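Side-chain contacts in prenyltransference for protein (PDB 5HC8), which is a lavandulyl diphosphate synthase that probably joins two dimethylallyl diphosphate molecules head to middle, in a dimer of the cis-prenyltransferase family: residues Q68-S73 against S111-Y116; S90-L95 against I102-I107; H47-A52 against K58-W63. All coordinates share one frame; numbering follows the deposited sequence.

Interaction 1 of 3, residues Q68-S73 against S111-Y116; sequences QNFNRS and SRLPEY. With PIS (trihydrogen thiodiphosphate), chain C; ISY (3-methylbut-3-enylsulfanyl(phosphonooxy)phosphinic acid), chain F; 61G (2-methylbuta-1,3-diene), chain D.
Phe70 and Arg112 form a stacked cation-pi pair joining the loop after strand 59-65 to the turn that leads into helix 115-128. The guanidinium plane is tilted only 19° from the ring, and Arg112 CZ stands 4.0 Å from the Phe70 ring centroid, 25° off the ring normal. The overlap is therefore face to face but offset toward the CG-CD2 side of the rim, with Arg112 NH2 3.3 Å from Phe70 CG. A bend at chi3 (60°) turns the end of the Arg112 chain so that its flat group lies over the ring. Leu113 adds a looser contact at the ring edge, its CD2 4.2 Å from Phe70 CZ. An alanine in place of Phe70 would remove the ring and is likely to leave the Arg112 guanidinium without its stacking surface and able to swing.

Asn69 and Arg72, in the same loop, reach the ligands instead. Asn69 ND2 donates to ISY O8 at 2.9 Å, while its OD1 accepts a hydrogen bond from the backbone N of Ser66, a pairing that fixes the rotation of the amide. Arg72 NH1 gives a fairly straight bond of 2.7 Å to PIS O6, and its NE is bonded to Gly243 O of the second subunit. The loop that carries the stacked Phe70 thus also carries two residues of the ligand pockets. Met81 of helix 74-89 packs against both Phe70 and Leu113, as does Ala141, just after strand 135-140.

Interaction 2 of 3, residues S90-L95 against I102-I107; sequences SDVKEL and IQFSAI
Leu95 meets Ile102 and Val92 meets Phe104, two purely apolar pairs that seat the short helix 91-97 on strand 103-107, an outermost strand, within this chain, of the parallel sheet in this alpha/beta cis-prenyltransferase fold. Helices 74-89 and 91-97 lie in the beta-alpha-beta connection from strand 59-65 to strand 103-107, and the contact is made where the chain comes back to the sheet. The backbones converge toward the turn: CA of Leu95 is 6.0 Å from CA of Ile102, whereas CA of Val92 is 7.9 Å from CA of Phe104.

At the wider end, Val92 CG1 approaches Phe104 CG to 4.1 Å and is equally near CD1, so one methyl meets the ring obliquely near the CG-CD1 bond. That methyl is placed there by the Val92 torsion, which sets CG1 opposite the backbone N (chi1 171°). Phe104 and Val92 side chains run at roughly a right angle. At the closer end, a single methyl, Ile102 CD1, lies 3.7 Å from Leu95 CB.

A second shell holds both pairs. Leu138 of the neighbouring strand 135-140 and Ala124 and Glu125 of helix 115-128 pack against Phe104, while Phe136 supports Ile102. Ile49 of helix 34-54 touches both Leu95 and Ile102. The strand backbone has its own hydrogen bonds: the N of Phe104 is bonded to Ser128 OG, and Gln103 and Ser105 pair with strand 135-140.

The Ile102 chi2 of 134° departs from a staggered value, bringing CD1 to 3.5 Å from Leu95 O, a carbonyl that already accepts a hydrogen bond from Ser98 OG.

Interaction 3 of 3, residues H47-A52 against K58-W63; sequences HIISRA and KLLTIW. With ISY (3-methylbut-3-enylsulfanyl(phosphonooxy)phosphinic acid), chain F.
Leu60 pushes its forked end against three residues of helix 34-54, and the packing is tightest where its CD2 meets Ile49 CG1 at 3.6 Å. The same methyl lies 4.1 Å from Ile48 CG2, so it sits between neighbouring helical side chains, while the other branch, CD1, approaches Ala52 CB at 4.2 Å. With CG opposite the backbone N (chi1 -176°), the Leu60 chain carries both methyls to the helix. One strand repeat further on, Ile62 CD1 reaches Ile49 CG1 at 4.1 Å; Ile49 therefore touches both strand residues, its side chain crossing each at about a right angle.

Helix 34-54 lies in the beta-alpha-beta crossover between the adjacent parallel strands 15-19 and 59-65. Its local axis runs 9.3 Å from that of strand 59-63, nearly antiparallel at 160°, as expected of a crossover helix laid on the sheet.

Away from this core the packing gives way to polar groups. His47 and Lys58 are exposed, Ser50 points away from the strand, and Arg51 forms a salt bridge with Glu225 at helix 225-237. Further along the strand, Trp63 is buried but turned to the ligand: the prenyl carbons of ISY lie over one face of its indole, with ISY C12 3.4 Å from Trp63 CE3. The indole is steadied by NE1 bonding to Tyr142 O and by stacking with Phe203.

How the interactions relate
Interactions 2 and 3 belong to one continuous apolar layer on the same sheet: their centres lie about 10 Å apart, and Ile49 CD1 meets Leu95 CD1 at 4.0 Å while Ile49 CG2 meets Ile102 CD1 at 4.1 Å. Interaction 1 stands apart, its centre about 20 Å from that of interaction 2 and about 23 Å from that of interaction 3. It is nevertheless tied to interaction 3 through ISY, which lies against Trp63 and is hydrogen-bonded by Asn69. Interaction 2 is more remote from the ligands, the side chain of Phe104 being about 14 Å from 61G; strand 103-107 is followed, after a three-residue gap, by the 111-116 segment of interaction 1.

Interaction 1 of 3, residues Q68-S73 against S111-Y116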
loop_
_atom_site.group_PDB
_atom_site.type_symbol
_atom_site.label_atom_id
_atom_site.label_comp_id
_atom_site.label_asym_id
_atom_site.label_seq_id
_atom_site.Cartn_x
_atom_site.Cartn_y
_atom_site.Cartn_z
ATOM N N GLN A 68 8.795 -10.613 8.924
ATOM C CA GLN A 68 9.065 -11.742 8.037
ATOM C C GLN A 68 10.527 -12.146 7.922
ATOM O O GLN A 68 10.859 -13.350 7.849
ATOM C CB GLN A 68 8.487 -11.437 6.640
ATOM C CG GLN A 68 6.945 -11.434 6.538
ATOM C CD GLN A 68 6.228 -10.265 7.264
ATOM O OE1 GLN A 68 6.767 -9.149 7.376
ATOM N NE2 GLN A 68 5.037 -10.558 7.844
ATOM N N ASN A 69 11.420 -11.160 7.905
ATOM C CA ASN A 69 12.819 -11.399 7.870
ATOM C C ASN A 69 13.354 -12.272 9.015
ATOM O O ASN A 69 14.451 -12.822 8.888
ATOM C CB ASN A 69 13.621 -10.101 7.943
ATOM C CG ASN A 69 13.580 -9.239 6.660
ATOM O OD1 ASN A 69 13.876 -8.011 6.707
ATOM N ND2 ASN A 69 13.313 -9.860 5.527
ATOM N N PHE A 70 12.655 -12.328 10.139
ATOM C CA PHE A 70 13.084 -13.196 11.265
ATOM C C PHE A 70 13.038 -14.710 10.924
ATOM O O PHE A 70 13.566 -15.516 11.676
ATOM C CB PHE A 70 12.278 -12.909 12.544
ATOM C CG PHE A 70 12.705 -11.661 13.235
ATOM C CD1 PHE A 70 13.792 -11.675 14.087
ATOM C CD2 PHE A 70 12.092 -10.440 12.962
ATOM C CE1 PHE A 70 14.222 -10.524 14.704
ATOM C CE2 PHE A 70 12.505 -9.275 13.594
ATOM C CZ PHE A 70 13.557 -9.317 14.480
ATOM N N ASN A 71 12.397 -15.059 9.815
ATOM C CA ASN A 71 12.301 -16.424 9.307
ATOM C C ASN A 71 13.440 -16.798 8.416
ATOM O O ASN A 71 13.439 -17.892 7.816
ATOM C CB ASN A 71 10.988 -16.616 8.559
ATOM C CG ASN A 71 9.812 -16.761 9.498
ATOM O OD1 ASN A 71 9.983 -17.060 10.670
ATOM N ND2 ASN A 71 8.599 -16.548 8.977
ATOM N N ARG A 72 14.421 -15.924 8.311
ATOM C CA ARG A 72 15.664 -16.252 7.597
ATOM C C ARG A 72 16.541 -17.035 8.560
ATOM O O ARG A 72 16.150 -17.233 9.716
ATOM C CB ARG A 72 16.401 -15.006 7.121
ATOM C CG ARG A 72 15.545 -14.271 6.062
ATOM C CD ARG A 72 16.333 -13.133 5.446
ATOM N NE ARG A 72 15.525 -12.344 4.548
ATOM C CZ ARG A 72 16.004 -11.471 3.645
ATOM N NH1 ARG A 72 17.311 -11.247 3.503
ATOM N NH2 ARG A 72 15.137 -10.810 2.905
ATOM N N SER A 73 17.702 -17.464 8.094
ATOM C CA SER A 73 18.595 -18.248 8.935
ATOM C C SER A 73 19.052 -17.438 10.138
ATOM O O SER A 73 19.182 -16.190 10.083
ATOM C CB SER A 73 19.800 -18.776 8.149
ATOM O OG SER A 73 20.846 -17.838 8.126
ATOM N N SER A 111 11.458 -4.685 21.042
ATOM C CA SER A 111 11.583 -5.806 21.979
ATOM C C SER A 111 12.028 -7.069 21.348
ATOM O O SER A 111 12.637 -7.888 21.993
ATOM C CB SER A 111 10.224 -6.026 22.614
ATOM O OG SER A 111 10.138 -5.055 23.627
ATOM N N ARG A 112 11.729 -7.274 20.083
ATOM C CA ARG A 112 12.271 -8.439 19.388
ATOM C C ARG A 112 13.741 -8.329 19.088
ATOM O O ARG A 112 14.315 -9.263 18.587
ATOM C CB ARG A 112 11.552 -8.654 18.060
ATOM C CG ARG A 112 10.055 -8.867 18.225
ATOM C CD ARG A 112 9.429 -9.397 16.931
ATOM N NE ARG A 112 10.021 -10.691 16.539
ATOM C CZ ARG A 112 9.606 -11.443 15.519
ATOM N NH1 ARG A 112 8.580 -11.059 14.754
ATOM N NH2 ARG A 112 10.219 -12.591 15.276
ATOM N N LEU A 113 14.379 -7.200 19.304
ATOM C CA LEU A 113 15.780 -7.126 18.908
ATOM C C LEU A 113 16.715 -7.539 20.064
ATOM O O LEU A 113 16.314 -7.466 21.208
ATOM C CB LEU A 113 16.131 -5.709 18.490
ATOM C CG LEU A 113 15.170 -5.134 17.431
ATOM C CD1 LEU A 113 15.457 -3.651 17.319
ATOM C CD2 LEU A 113 15.364 -5.894 16.108
ATOM N N PRO A 114 17.953 -7.936 19.751
ATOM C CA PRO A 114 18.971 -8.134 20.787
ATOM C C PRO A 114 19.173 -6.900 21.663
ATOM O O PRO A 114 19.224 -5.729 21.170
ATOM C CB PRO A 114 20.255 -8.391 20.002
ATOM C CG PRO A 114 19.869 -8.652 18.597
ATOM C CD PRO A 114 18.431 -8.266 18.407
ATOM N N GLU A 115 19.370 -7.155 22.957
ATOM C CA GLU A 115 19.500 -6.072 23.905
ATOM C C GLU A 115 20.561 -5.091 23.463
ATOM O O GLU A 115 20.404 -3.904 23.675
ATOM C CB GLU A 115 19.856 -6.575 25.314
ATOM C CG GLU A 115 18.766 -7.397 25.983
ATOM C CD GLU A 115 17.686 -6.552 26.629
ATOM O OE1 GLU A 115 17.803 -5.306 26.640
ATOM O OE2 GLU A 115 16.714 -7.146 27.145
ATOM N N TYR A 116 21.653 -5.570 22.899
ATOM C CA TYR A 116 22.685 -4.677 22.475
ATOM C C TYR A 116 22.249 -3.682 21.385
ATOM O O TYR A 116 22.837 -2.588 21.238
ATOM C CB TYR A 116 23.910 -5.451 21.956
ATOM C CG TYR A 116 23.746 -6.287 20.700
ATOM C CD1 TYR A 116 23.801 -5.707 19.420
ATOM C CD2 TYR A 116 23.589 -7.669 20.781
ATOM C CE1 TYR A 116 23.685 -6.485 18.266
ATOM C CE2 TYR A 116 23.461 -8.446 19.648
ATOM C CZ TYR A 116 23.510 -7.856 18.387
ATOM O OH TYR A 116 23.356 -8.664 17.283
HETATM P P1 PIS C . 17.756 -10.478 -1.984
HETATM O O1 PIS C . 18.381 -10.167 -0.537
HETATM P P2 PIS C . 17.917 -9.129 0.574
HETATM S S1 PIS C . 16.291 -9.393 0.641
HETATM O O2 PIS C . 16.519 -9.616 -2.316
HETATM O O3 PIS C . 18.855 -10.291 -3.029
HETATM O O4 PIS C . 18.256 -7.799 -0.004
HETATM O O5 PIS C . 17.238 -11.945 -1.853
HETATM O O6 PIS C . 18.685 -9.565 1.912
HETATM P P1 ISY F . 10.315 -9.921 -0.324
HETATM O O2 ISY F . 10.940 -9.351 1.101
HETATM P P3 ISY F . 12.379 -8.775 1.389
HETATM O O4 ISY F . 11.044 -9.277 -1.569
HETATM O O5 ISY F . 8.771 -9.760 -0.429
HETATM O O6 ISY F . 10.616 -11.413 -0.290
HETATM O O7 ISY F . 13.404 -9.472 0.569
HETATM O O8 ISY F . 12.594 -8.740 2.972
HETATM S S9 ISY F . 12.309 -6.788 0.610
HETATM C C10 ISY F . 11.544 -5.934 1.968
HETATM C C11 ISY F . 12.693 -5.103 2.480
HETATM C C12 ISY F . 13.030 -5.037 3.943
HETATM C C13 ISY F . 14.145 -4.195 4.365
HETATM C C14 ISY F . 12.397 -5.946 4.930
HETATM C CAC 61G D . 16.377 -7.274 5.227
HETATM C CAE 61G D . 17.737 -6.658 4.813
HETATM C CAB 61G D . 18.557 -5.676 5.605
HETATM C CAD 61G D . 18.171 -6.908 3.485
HETATM C CAA 61G D . 17.334 -7.814 2.781
#

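Interaction 2 of 3, residues S90-L95 against I102-I107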
loop_
_atom_site.group_PDB
_atom_site.type_symbol
_atom_site.label_atom_id
_atom_site.label_comp_id
_atom_site.label_asym_id
_atom_site.label_seq_id
_atom_site.Cartn_x
_atom_site.Cartn_y
_atom_site.Cartn_z
ATOM N N SER A 90 28.878 3.998 14.878
ATOM C CA SER A 90 29.776 4.870 14.163
ATOM C C SER A 90 29.049 5.923 13.312
ATOM O O SER A 90 29.000 7.093 13.660
ATOM C CB SER A 90 30.699 4.049 13.272
ATOM O OG SER A 90 29.919 3.266 12.404
ATOM N N ASP A 91 28.509 5.466 12.179
ATOM C CA ASP A 91 27.919 6.339 11.159
ATOM C C ASP A 91 26.853 7.229 11.740
ATOM O O ASP A 91 26.847 8.426 11.500
ATOM C CB ASP A 91 27.332 5.491 10.032
ATOM C CG ASP A 91 28.382 4.756 9.275
ATOM O OD1 ASP A 91 29.583 4.989 9.577
ATOM O OD2 ASP A 91 28.037 3.981 8.355
ATOM N N VAL A 92 25.942 6.669 12.512
ATOM C CA VAL A 92 24.888 7.498 13.027
ATOM C C VAL A 92 25.385 8.488 14.064
ATOM O O VAL A 92 24.901 9.632 14.114
ATOM C CB VAL A 92 23.724 6.699 13.618
ATOM C CG1 VAL A 92 22.758 7.616 14.326
ATOM C CG2 VAL A 92 23.006 5.982 12.505
ATOM N N LYS A 93 26.332 8.050 14.885
ATOM C CA LYS A 93 26.940 8.970 15.865
ATOM C C LYS A 93 27.580 10.166 15.097
ATOM O O LYS A 93 27.370 11.335 15.456
ATOM C CB LYS A 93 27.962 8.212 16.729
ATOM C CG LYS A 93 28.996 9.103 17.415
ATOM C CD LYS A 93 29.968 8.285 18.256
ATOM C CE LYS A 93 30.623 9.151 19.334
ATOM N NZ LYS A 93 32.038 8.753 19.564
ATOM N N GLU A 94 28.297 9.886 14.022
ATOM C CA GLU A 94 28.839 10.972 13.161
ATOM C C GLU A 94 27.781 11.913 12.559
ATOM O O GLU A 94 27.947 13.123 12.555
ATOM C CB GLU A 94 29.671 10.368 12.023
ATOM C CG GLU A 94 30.790 11.277 11.516
ATOM C CD GLU A 94 31.876 11.550 12.580
ATOM O OE1 GLU A 94 32.827 12.319 12.291
ATOM O OE2 GLU A 94 31.796 10.995 13.711
ATOM N N LEU A 95 26.684 11.357 12.045
ATOM C CA LEU A 95 25.637 12.164 11.469
ATOM C C LEU A 95 24.907 13.114 12.460
ATOM O O LEU A 95 24.564 14.258 12.113
ATOM C CB LEU A 95 24.602 11.234 10.796
ATOM C CG LEU A 95 25.099 10.505 9.534
ATOM C CD1 LEU A 95 24.344 9.199 9.271
ATOM C CD2 LEU A 95 24.951 11.488 8.398
ATOM N N ILE A 102 21.381 15.742 12.577
ATOM C CA ILE A 102 20.290 14.816 12.302
ATOM C C ILE A 102 19.630 14.312 13.554
ATOM O O ILE A 102 20.290 14.026 14.519
ATOM C CB ILE A 102 20.826 13.677 11.446
ATOM C CG1 ILE A 102 20.989 14.260 10.042
ATOM C CG2 ILE A 102 19.892 12.463 11.461
ATOM C CD1 ILE A 102 22.311 13.843 9.520
ATOM N N GLN A 103 18.313 14.229 13.524
ATOM C CA GLN A 103 17.583 13.622 14.585
ATOM C C GLN A 103 17.318 12.165 14.231
ATOM O O GLN A 103 16.778 11.909 13.141
ATOM C CB GLN A 103 16.281 14.322 14.778
ATOM C CG GLN A 103 16.410 15.811 15.011
ATOM C CD GLN A 103 15.045 16.494 15.042
ATOM O OE1 GLN A 103 14.299 16.328 15.998
ATOM N NE2 GLN A 103 14.704 17.242 13.977
ATOM N N PHE A 104 17.682 11.237 15.146
ATOM C CA PHE A 104 17.598 9.807 14.911
ATOM C C PHE A 104 16.495 9.164 15.730
ATOM O O PHE A 104 16.361 9.436 16.896
ATOM C CB PHE A 104 18.910 9.077 15.169
ATOM C CG PHE A 104 18.726 7.592 15.104
ATOM C CD1 PHE A 104 18.723 6.945 13.889
ATOM C CD2 PHE A 104 18.440 6.862 16.251
ATOM C CE1 PHE A 104 18.498 5.591 13.796
ATOM C CE2 PHE A 104 18.193 5.513 16.175
ATOM C CZ PHE A 104 18.215 4.870 14.938
ATOM N N SER A 105 15.616 8.387 15.092
ATOM C CA SER A 105 14.659 7.550 15.781
ATOM C C SER A 105 14.642 6.180 15.142
ATOM O O SER A 105 14.999 6.047 13.987
ATOM C CB SER A 105 13.256 8.070 15.704
ATOM O OG SER A 105 13.103 9.373 16.147
ATOM N N ALA A 106 14.247 5.169 15.908
ATOM C CA ALA A 106 13.966 3.872 15.350
ATOM C C ALA A 106 12.510 3.581 15.626
ATOM O O ALA A 106 11.920 4.011 16.698
ATOM C CB ALA A 106 14.896 2.757 15.881
ATOM N N ILE A 107 11.877 2.950 14.623
ATOM C CA ILE A 107 10.501 2.459 14.779
ATOM C C ILE A 107 10.460 0.954 14.531
ATOM O O ILE A 107 11.254 0.425 13.755
ATOM C CB ILE A 107 9.468 3.189 13.924
ATOM C CG1 ILE A 107 9.692 2.950 12.422
ATOM C CG2 ILE A 107 9.464 4.673 14.298
ATOM C CD1 ILE A 107 8.584 3.585 11.578
#

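Interaction 3 of 3, residues H47-A52 against K58-W63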
loop_
_atom_site.group_PDB
_atom_site.type_symbol
_atom_site.label_atom_id
_atom_site.label_comp_id
_atom_site.label_asym_id
_atom_site.label_seq_id
_atom_site.Cartn_x
_atom_site.Cartn_y
_atom_site.Cartn_z
ATOM N N HIS A 47 25.744 8.095 3.188
ATOM C CA HIS A 47 25.827 9.079 2.077
ATOM C C HIS A 47 24.419 9.419 1.588
ATOM O O HIS A 47 24.134 10.547 1.202
ATOM C CB HIS A 47 26.588 8.490 0.935
ATOM C CG HIS A 47 27.953 8.048 1.311
ATOM N ND1 HIS A 47 28.913 8.932 1.753
ATOM C CD2 HIS A 47 28.510 6.812 1.370
ATOM C CE1 HIS A 47 30.017 8.267 2.042
ATOM N NE2 HIS A 47 29.796 6.978 1.821
ATOM N N ILE A 48 23.517 8.438 1.681
ATOM C CA ILE A 48 22.120 8.695 1.323
ATOM C C ILE A 48 21.477 9.645 2.309
ATOM O O ILE A 48 20.731 10.533 1.915
ATOM C CB ILE A 48 21.366 7.361 1.231
ATOM C CG1 ILE A 48 21.875 6.622 -0.008
ATOM C CG2 ILE A 48 19.880 7.616 1.059
ATOM C CD1 ILE A 48 21.649 5.155 0.046
ATOM N N ILE A 49 21.725 9.441 3.609
ATOM C CA ILE A 49 21.111 10.284 4.625
ATOM C C ILE A 49 21.689 11.724 4.503
ATOM O O ILE A 49 20.971 12.706 4.534
ATOM C CB ILE A 49 21.395 9.725 6.019
ATOM C CG1 ILE A 49 20.658 8.406 6.215
ATOM C CG2 ILE A 49 21.041 10.737 7.079
ATOM C CD1 ILE A 49 21.226 7.555 7.378
ATOM N N SER A 50 23.005 11.814 4.329
ATOM C CA SER A 50 23.649 13.133 4.047
ATOM C C SER A 50 23.032 13.832 2.904
ATOM O O SER A 50 22.740 15.017 3.014
ATOM C CB SER A 50 25.087 12.993 3.624
ATOM O OG SER A 50 25.835 12.731 4.720
ATOM N N ARG A 51 22.889 13.116 1.791
ATOM C CA ARG A 51 22.315 13.688 0.584
ATOM C C ARG A 51 20.880 14.185 0.808
ATOM O O ARG A 51 20.539 15.308 0.427
ATOM C CB ARG A 51 22.445 12.715 -0.562
ATOM C CG ARG A 51 21.883 13.178 -1.884
ATOM C CD ARG A 51 22.463 14.494 -2.430
ATOM N NE ARG A 51 23.801 14.209 -2.969
ATOM C CZ ARG A 51 24.411 15.009 -3.836
ATOM N NH1 ARG A 51 23.814 16.091 -4.223
ATOM N NH2 ARG A 51 25.605 14.711 -4.270
ATOM N N ALA A 52 20.041 13.373 1.479
ATOM C CA ALA A 52 18.656 13.743 1.715
ATOM C C ALA A 52 18.623 15.018 2.571
ATOM O O ALA A 52 17.830 15.937 2.312
ATOM C CB ALA A 52 17.919 12.616 2.431
ATOM N N LYS A 58 12.807 16.508 4.945
ATOM C CA LYS A 58 12.537 16.676 6.351
ATOM C C LYS A 58 12.553 15.359 7.110
ATOM O O LYS A 58 12.953 15.323 8.236
ATOM C CB LYS A 58 11.236 17.387 6.556
ATOM C CG LYS A 58 11.291 18.835 6.056
ATOM C CD LYS A 58 9.942 19.470 6.171
ATOM C CE LYS A 58 9.965 20.929 5.681
ATOM N NZ LYS A 58 8.561 21.372 5.408
ATOM N N LEU A 59 12.159 14.288 6.455
ATOM C CA LEU A 59 12.279 12.972 7.046
ATOM C C LEU A 59 12.706 11.930 6.025
ATOM O O LEU A 59 12.118 11.833 4.963
ATOM C CB LEU A 59 10.913 12.650 7.732
ATOM C CG LEU A 59 10.757 11.141 8.005
ATOM C CD1 LEU A 59 11.774 10.688 9.004
ATOM C CD2 LEU A 59 9.331 10.903 8.469
ATOM N N LEU A 60 13.756 11.187 6.337
ATOM C CA LEU A 60 14.188 10.036 5.534
ATOM C C LEU A 60 13.998 8.778 6.385
ATOM O O LEU A 60 14.551 8.692 7.499
ATOM C CB LEU A 60 15.639 10.079 5.246
ATOM C CG LEU A 60 16.117 8.943 4.324
ATOM C CD1 LEU A 60 15.583 9.147 2.897
ATOM C CD2 LEU A 60 17.615 8.817 4.322
ATOM N N THR A 61 13.195 7.861 5.895
ATOM C CA THR A 61 13.034 6.536 6.548
ATOM C C THR A 61 13.719 5.451 5.748
ATOM O O THR A 61 13.498 5.355 4.534
ATOM C CB THR A 61 11.552 6.211 6.688
ATOM O OG1 THR A 61 10.923 7.140 7.570
ATOM C CG2 THR A 61 11.390 4.810 7.281
ATOM N N ILE A 62 14.582 4.662 6.394
ATOM C CA ILE A 62 15.180 3.497 5.754
ATOM C C ILE A 62 14.642 2.253 6.444
ATOM O O ILE A 62 14.702 2.089 7.675
ATOM C CB ILE A 62 16.715 3.487 5.811
ATOM C CG1 ILE A 62 17.278 4.685 5.055
ATOM C CG2 ILE A 62 17.268 2.160 5.323
ATOM C CD1 ILE A 62 18.804 4.867 5.207
ATOM N N TRP A 63 14.009 1.391 5.670
ATOM C CA TRP A 63 13.481 0.119 6.228
ATOM C C TRP A 63 14.528 -0.942 6.165
ATOM O O TRP A 63 15.021 -1.255 5.073
ATOM C CB TRP A 63 12.318 -0.395 5.418
ATOM C CG TRP A 63 11.510 -1.503 6.038
ATOM C CD1 TRP A 63 11.255 -1.759 7.379
ATOM C CD2 TRP A 63 10.745 -2.457 5.315
ATOM N NE1 TRP A 63 10.379 -2.815 7.485
ATOM C CE2 TRP A 63 10.004 -3.209 6.241
ATOM C CE3 TRP A 63 10.525 -2.675 3.960
ATOM C CZ2 TRP A 63 9.157 -4.253 5.831
ATOM C CZ3 TRP A 63 9.725 -3.699 3.597
ATOM C CH2 TRP A 63 9.018 -4.430 4.515
HETATM P P1 ISY F . 10.315 -9.921 -0.324
HETATM O O2 ISY F . 10.940 -9.351 1.101
HETATM P P3 ISY F . 12.379 -8.775 1.389
HETATM O O4 ISY F . 11.044 -9.277 -1.569
HETATM O O5 ISY F . 8.771 -9.760 -0.429
HETATM O O6 ISY F . 10.616 -11.413 -0.290
HETATM O O7 ISY F . 13.404 -9.472 0.569
HETATM O O8 ISY F . 12.594 -8.740 2.972
HETATM S S9 ISY F . 12.309 -6.788 0.610
HETATM C C10 ISY F . 11.544 -5.934 1.968
HETATM C C11 ISY F . 12.693 -5.103 2.480
HETATM C C12 ISY F . 13.030 -5.037 3.943
HETATM C C13 ISY F . 14.145 -4.195 4.365
HETATM C C14 ISY F . 12.397 -5.946 4.930
#